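Local coordinates for protein 6-O-methylguanine DNA methyltransferase (Enterococcus faecalis, PDB 2B6C) that is of unknown activity but belongs to the AlkD-like DNA alkylation repair family, and so probably acts on alkylated bases in DNA, at residues P35-L40 with Y71-I76; A17-Y22 with G31-E36. One frame throughout, in Å; residues are numbered along the deposited sequence. Where two conformers were deposited one is given.

Overall arrangement
The two contacts lie on the same side of the chain's centre, with their own centres about 11 Å apart, and both use helix 34-48. Interaction 2 joins helix 13-22 to the non-helical segment 31-33 that leads into this helix, and interaction 1 packs its first turns against helix 69-81; Pro35 and Glu36 belong to both. Ile32 bridges them physically: its CG2 lies 3.6 Å from Arg37 N and 3.9 Å from Leu40 CD1. Glu70, next to 71-76, and Asp77, just beyond it, add polar links from helix 69-81 to segment 31-33 and to Arg37. Together they connect helices 13-22, 34-48 and 69-81 through the segment before helix 34-48.

Interaction 1 (P35-L40 with Y71-I76); sequences PERQAL and YQYVAI
Arg37 reaches from helix 34-48 to helix 69-81 and lays the flat end of its side chain over the CB of Tyr73. That carbon sits 3.4 Å above the guanidinium plane, over its centre, and Arg37 CZ is 3.5 Å from Tyr73 CB. The two side chains cross at about a right angle, and their guanidinium and ring planes are tilted 62° apart. Beyond CB the phenol turns away from the arginine; where the ring is met at all, it is by Arg37 NH2, which comes obliquely to within 3.5 Å of Tyr73 CD2. This is therefore a methylene resting on a guanidinium face, and not a stack of the arginine on the aromatic ring.

The nearest CA atoms, of Arg37 and Val74, are 8.1 Å apart, and the arginine chain spans the space. Its first two torsions are extended (chi1 -169°), which carries CG and CD straight out from the helix, and a bend at chi3 of 76° then swings the guanidinium over Tyr73. Val74 lies beside the aliphatic part: the two side chains slide past each other in opposite directions, and Val74 CG2 approaches Arg37 CD at 4.2 Å. Phe9 packs against both Arg37 and Val74.

The polar ends find their partners in other residues. Arg37 NH1 forms a salt bridge with Asp77, one turn further along helix 69-81, while Tyr73 OH is hydrogen-bonded to Asp105 of helix 104-120. The buried guanidinium thus has a charged partner at one nitrogen and carbon against one face, a combination that probably limits its rotation and ties two helices of this all-helical protein, a predicted DNA alkylation repair enzyme, together by charge and packing at once.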
loop_
_atom_site.group_PDB
_atom_site.type_symbol
_atom_site.label_atom_id
_atom_site.label_comp_id
_atom_site.label_asym_id
_atom_site.label_seq_id
_atom_site.Cartn_x
_atom_site.Cartn_y
_atom_site.Cartn_z
ATOM N N PRO B 35 8.765 17.433 -7.467
ATOM C CA PRO B 35 8.998 17.250 -6.024
ATOM C C PRO B 35 8.174 18.205 -5.183
ATOM O O PRO B 35 7.625 17.793 -4.174
ATOM C CB PRO B 35 10.512 17.491 -5.860
ATOM C CG PRO B 35 11.086 17.260 -7.244
ATOM C CD PRO B 35 10.014 17.746 -8.184
ATOM N N GLU B 36 8.035 19.451 -5.615
ATOM C CA GLU B 36 7.200 20.396 -4.901
ATOM C C GLU B 36 5.725 20.000 -4.972
ATOM O O GLU B 36 5.020 20.065 -3.968
ATOM C CB GLU B 36 7.453 21.804 -5.418
ATOM C CG GLU B 36 8.810 22.337 -4.974
ATOM C CD GLU B 36 9.710 22.695 -6.129
ATOM O OE1 GLU B 36 9.946 23.909 -6.347
ATOM O OE2 GLU B 36 10.175 21.751 -6.817
ATOM N N ARG B 37 5.271 19.539 -6.145
ATOM C CA ARG B 37 3.868 19.136 -6.342
ATOM C C ARG B 37 3.498 17.972 -5.425
ATOM O O ARG B 37 2.407 17.945 -4.868
ATOM C CB ARG B 37 3.594 18.771 -7.811
ATOM C CG ARG B 37 2.106 18.589 -8.153
ATOM C CD ARG B 37 1.911 17.748 -9.443
ATOM N NE ARG B 37 2.130 16.304 -9.208
ATOM C CZ ARG B 37 3.087 15.565 -9.775
ATOM N NH1 ARG B 37 3.165 14.275 -9.499
ATOM N NH2 ARG B 37 3.951 16.090 -10.639
ATOM N N GLN B 38 4.431 17.035 -5.284
ATOM C CA GLN B 38 4.255 15.849 -4.475
ATOM C C GLN B 38 4.172 16.201 -2.999
ATOM O O GLN B 38 3.319 15.685 -2.288
ATOM C CB GLN B 38 5.357 14.845 -4.768
ATOM C CG GLN B 38 5.195 14.183 -6.162
ATOM C CD GLN B 38 6.487 13.530 -6.690
ATOM O OE1 GLN B 38 7.433 13.281 -5.923
ATOM N NE2 GLN B 38 6.535 13.270 -8.005
ATOM N N ALA B 39 5.011 17.127 -2.541
ATOM C CA ALA B 39 4.934 17.603 -1.168
ATOM C C ALA B 39 3.640 18.386 -0.915
ATOM O O ALA B 39 3.061 18.295 0.171
ATOM C CB ALA B 39 6.192 18.451 -0.799
ATOM N N LEU B 40 3.177 19.139 -1.913
ATOM C CA LEU B 40 1.991 19.986 -1.751
ATOM C C LEU B 40 0.677 19.193 -1.807
ATOM O O LEU B 40 -0.340 19.590 -1.233
ATOM C CB LEU B 40 1.979 21.095 -2.816
ATOM C CG LEU B 40 3.207 22.029 -2.931
ATOM C CD1 LEU B 40 2.964 23.048 -4.034
ATOM C CD2 LEU B 40 3.569 22.738 -1.624
ATOM N N TYR B 71 -2.470 19.689 -12.458
ATOM C CA TYR B 71 -3.714 19.073 -12.008
ATOM C C TYR B 71 -4.008 17.738 -12.670
ATOM O O TYR B 71 -4.641 16.883 -12.043
ATOM C CB TYR B 71 -4.880 20.023 -12.187
ATOM C CG TYR B 71 -4.753 21.242 -11.281
ATOM C CD1 TYR B 71 -4.788 21.112 -9.870
ATOM C CD2 TYR B 71 -4.603 22.514 -11.822
ATOM C CE1 TYR B 71 -4.691 22.226 -9.043
ATOM C CE2 TYR B 71 -4.474 23.633 -10.998
ATOM C CZ TYR B 71 -4.523 23.481 -9.615
ATOM O OH TYR B 71 -4.401 24.609 -8.830
ATOM N N GLN B 72 -3.548 17.541 -13.914
ATOM C CA GLN B 72 -3.645 16.185 -14.530
ATOM C C GLN B 72 -2.708 15.242 -13.806
ATOM O O GLN B 72 -3.047 14.069 -13.606
ATOM C CB GLN B 72 -3.351 16.151 -16.039
ATOM C CG GLN B 72 -4.437 16.703 -16.927
ATOM C CD GLN B 72 -4.361 18.195 -17.087
ATOM O OE1 GLN B 72 -5.112 18.940 -16.437
ATOM N NE2 GLN B 72 -3.487 18.652 -17.966
ATOM N N TYR B 73 -1.555 15.760 -13.369
ATOM C CA TYR B 73 -0.579 14.940 -12.640
ATOM C C TYR B 73 -1.146 14.563 -11.284
ATOM O O TYR B 73 -0.938 13.435 -10.826
ATOM C CB TYR B 73 0.758 15.657 -12.417
ATOM C CG TYR B 73 1.497 16.123 -13.662
ATOM C CD1 TYR B 73 1.310 15.495 -14.906
ATOM C CD2 TYR B 73 2.450 17.175 -13.573
ATOM C CE1 TYR B 73 1.997 15.917 -16.026
ATOM C CE2 TYR B 73 3.146 17.615 -14.696
ATOM C CZ TYR B 73 2.930 16.969 -15.923
ATOM O OH TYR B 73 3.639 17.374 -17.030
ATOM N N VAL B 74 -1.844 15.524 -10.644
ATOM C CA VAL B 74 -2.605 15.272 -9.432
ATOM C C VAL B 74 -3.675 14.210 -9.638
ATOM O O VAL B 74 -3.734 13.249 -8.871
ATOM C CB VAL B 74 -3.211 16.562 -8.778
ATOM C CG1 VAL B 74 -4.152 16.175 -7.608
ATOM C CG2 VAL B 74 -2.101 17.473 -8.315
ATOM N N ALA B 75 -4.493 14.347 -10.681
ATOM C CA ALA B 75 -5.473 13.314 -11.024
ATOM C C ALA B 75 -4.885 11.888 -11.131
ATOM O O ALA B 75 -5.442 10.928 -10.580
ATOM C CB ALA B 75 -6.232 13.669 -12.313
ATOM N N ILE B 76 -3.784 11.754 -11.854
ATOM C CA ILE B 76 -3.177 10.424 -12.078
ATOM C C ILE B 76 -2.568 9.887 -10.773
ATOM O O ILE B 76 -2.628 8.676 -10.505
ATOM C CB ILE B 76 -2.145 10.429 -13.245
ATOM C CG1 ILE B 76 -2.840 10.945 -14.515
ATOM C CG2 ILE B 76 -1.602 8.993 -13.463
ATOM C CD1 ILE B 76 -1.941 11.272 -15.752
#

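Interaction 2 (A17-Y22 with G31-E36); sequences AKMSAY and GIPAPE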
loop_
_atom_site.group_PDB
_atom_site.type_symbol
_atom_site.label_atom_id
_atom_site.label_comp_id
_atom_site.label_asym_id
_atom_site.label_seq_id
_atom_site.Cartn_x
_atom_site.Cartn_y
_atom_site.Cartn_z
ATOM N N ALA B 17 6.740 29.019 -17.460
ATOM C CA ALA B 17 7.244 29.248 -18.812
ATOM C C ALA B 17 8.211 28.163 -19.242
ATOM O O ALA B 17 8.163 27.722 -20.380
ATOM C CB ALA B 17 7.918 30.610 -18.905
ATOM N N LYS B 18 9.112 27.772 -18.337
ATOM C CA LYS B 18 10.100 26.714 -18.614
ATOM C C LYS B 18 9.489 25.343 -18.754
ATOM O O LYS B 18 9.869 24.612 -19.652
ATOM C CB LYS B 18 11.193 26.649 -17.544
ATOM C CG LYS B 18 12.083 27.889 -17.516
ATOM C CD LYS B 18 12.927 27.931 -16.258
ATOM C CE LYS B 18 13.993 29.032 -16.415
ATOM N NZ LYS B 18 14.550 29.423 -15.083
HETATM N N MSE B 19 8.556 24.998 -17.862
HETATM C CA MSE B 19 7.849 23.720 -17.941
HETATM C C MSE B 19 6.992 23.631 -19.193
HETATM O O MSE B 19 6.944 22.585 -19.859
HETATM C CB MSE B 19 7.005 23.507 -16.690
HETATM C CG MSE B 19 7.842 23.285 -15.454
HETATM SE SE MSE B 19 6.792 23.272 -13.806
HETATM C CE MSE B 19 6.068 21.359 -13.987
ATOM N N SER B 20 6.330 24.736 -19.516
ATOM C CA SER B 20 5.512 24.812 -20.704
ATOM C C SER B 20 6.339 24.595 -21.963
ATOM O O SER B 20 5.932 23.845 -22.838
ATOM C CB SER B 20 4.832 26.172 -20.797
ATOM O OG SER B 20 4.074 26.211 -21.980
ATOM N N ALA B 21 7.495 25.264 -22.042
ATOM C CA ALA B 21 8.387 25.196 -23.209
ATOM C C ALA B 21 8.871 23.769 -23.458
ATOM O O ALA B 21 8.945 23.291 -24.599
ATOM C CB ALA B 21 9.594 26.183 -23.018
ATOM N N TYR B 22 9.156 23.071 -22.367
ATOM C CA TYR B 22 9.644 21.722 -22.405
ATOM C C TYR B 22 8.630 20.722 -23.005
ATOM O O TYR B 22 9.014 19.728 -23.671
ATOM C CB TYR B 22 10.046 21.369 -20.981
ATOM C CG TYR B 22 10.579 19.987 -20.801
ATOM C CD1 TYR B 22 9.849 19.040 -20.076
ATOM C CD2 TYR B 22 11.826 19.620 -21.343
ATOM C CE1 TYR B 22 10.344 17.759 -19.882
ATOM C CE2 TYR B 22 12.335 18.335 -21.170
ATOM C CZ TYR B 22 11.583 17.416 -20.424
ATOM O OH TYR B 22 12.048 16.135 -20.236
ATOM N N GLY B 31 3.459 26.089 -12.840
ATOM C CA GLY B 31 4.852 26.292 -12.498
ATOM C C GLY B 31 5.252 25.617 -11.202
ATOM O O GLY B 31 5.989 26.194 -10.406
ATOM N N ILE B 32 4.777 24.382 -11.019
ATOM C CA ILE B 32 5.063 23.582 -9.832
ATOM C C ILE B 32 5.815 22.313 -10.204
ATOM O O ILE B 32 5.189 21.331 -10.622
ATOM C CB ILE B 32 3.757 23.127 -9.115
ATOM C CG1 ILE B 32 2.752 24.279 -8.985
ATOM C CG2 ILE B 32 4.097 22.519 -7.728
ATOM C CD1 ILE B 32 3.200 25.410 -8.060
ATOM N N PRO B 33 7.141 22.298 -10.009
ATOM C CA PRO B 33 7.885 21.074 -10.330
ATOM C C PRO B 33 7.417 19.873 -9.480
ATOM O O PRO B 33 6.829 20.062 -8.412
ATOM C CB PRO B 33 9.346 21.462 -10.041
ATOM C CG PRO B 33 9.337 23.045 -10.150
ATOM C CD PRO B 33 8.021 23.370 -9.509
ATOM N N ALA B 34 7.665 18.669 -9.989
ATOM C CA ALA B 34 7.189 17.410 -9.405
ATOM C C ALA B 34 7.484 17.256 -7.907
ATOM O O ALA B 34 6.544 17.015 -7.151
ATOM C CB ALA B 34 7.698 16.216 -10.177
ATOM N N PRO B 35 8.765 17.433 -7.467
ATOM C CA PRO B 35 8.998 17.250 -6.024
ATOM C C PRO B 35 8.174 18.205 -5.183
ATOM O O PRO B 35 7.625 17.793 -4.174
ATOM C CB PRO B 35 10.512 17.491 -5.860
ATOM C CG PRO B 35 11.086 17.260 -7.244
ATOM C CD PRO B 35 10.014 17.746 -8.184
ATOM N N GLU B 36 8.035 19.451 -5.615
ATOM C CA GLU B 36 7.200 20.396 -4.901
ATOM C C GLU B 36 5.725 20.000 -4.972
ATOM O O GLU B 36 5.020 20.065 -3.968
ATOM C CB GLU B 36 7.453 21.804 -5.418
ATOM C CG GLU B 36 8.810 22.337 -4.974
ATOM C CD GLU B 36 9.710 22.695 -6.129
ATOM O OE1 GLU B 36 9.946 23.909 -6.347
ATOM O OE2 GLU B 36 10.175 21.751 -6.817
#
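Met19 and Gly31 mark the closest backbone approach, their CA atoms 6.7 Å apart, where a helical turn faces the non-helical segment 31-33 leading into helix 34-48. Gly31 has a positive phi of 97°, and at its backbone angles a CB would press on the carbonyl O of the preceding residue, reason enough for glycine here; Pro33 takes the N-cap position of the helix that follows. Met19, present as selenomethionine, spans the gap almost alone. The extended chi2 (172°) carries SE alongside the Gly31-Ile32 backbone, and the bend at chi3 turns CE toward Ile32 O. Met19 SE is 3.8 Å from Gly31 CA and 3.6 Å from Ile32 N. Met19 CE comes to 3.5 Å from Ile32 O. Pro33 is met by Met19 SE at its N (3.9 Å), and more loosely at its ring CG (4.5 Å). The selenomethionine side chain thus packs chiefly on main-chain atoms, and the side chain of Ile32 is directed away from it.

One carboxylate oxygen of Glu70, OE2, accepts hydrogen bonds from both Gly31 N and Ile32 N, which ties the segment to helix 69-81. Phe29, from the connection between the two segments, packs on Met19 as well. On its other side Ile32 rests against Arg37 and Leu40, so segment 31-33 is placed between helix 13-22 and the opening turns of helix 34-48, with helix 69-81 holding its amides.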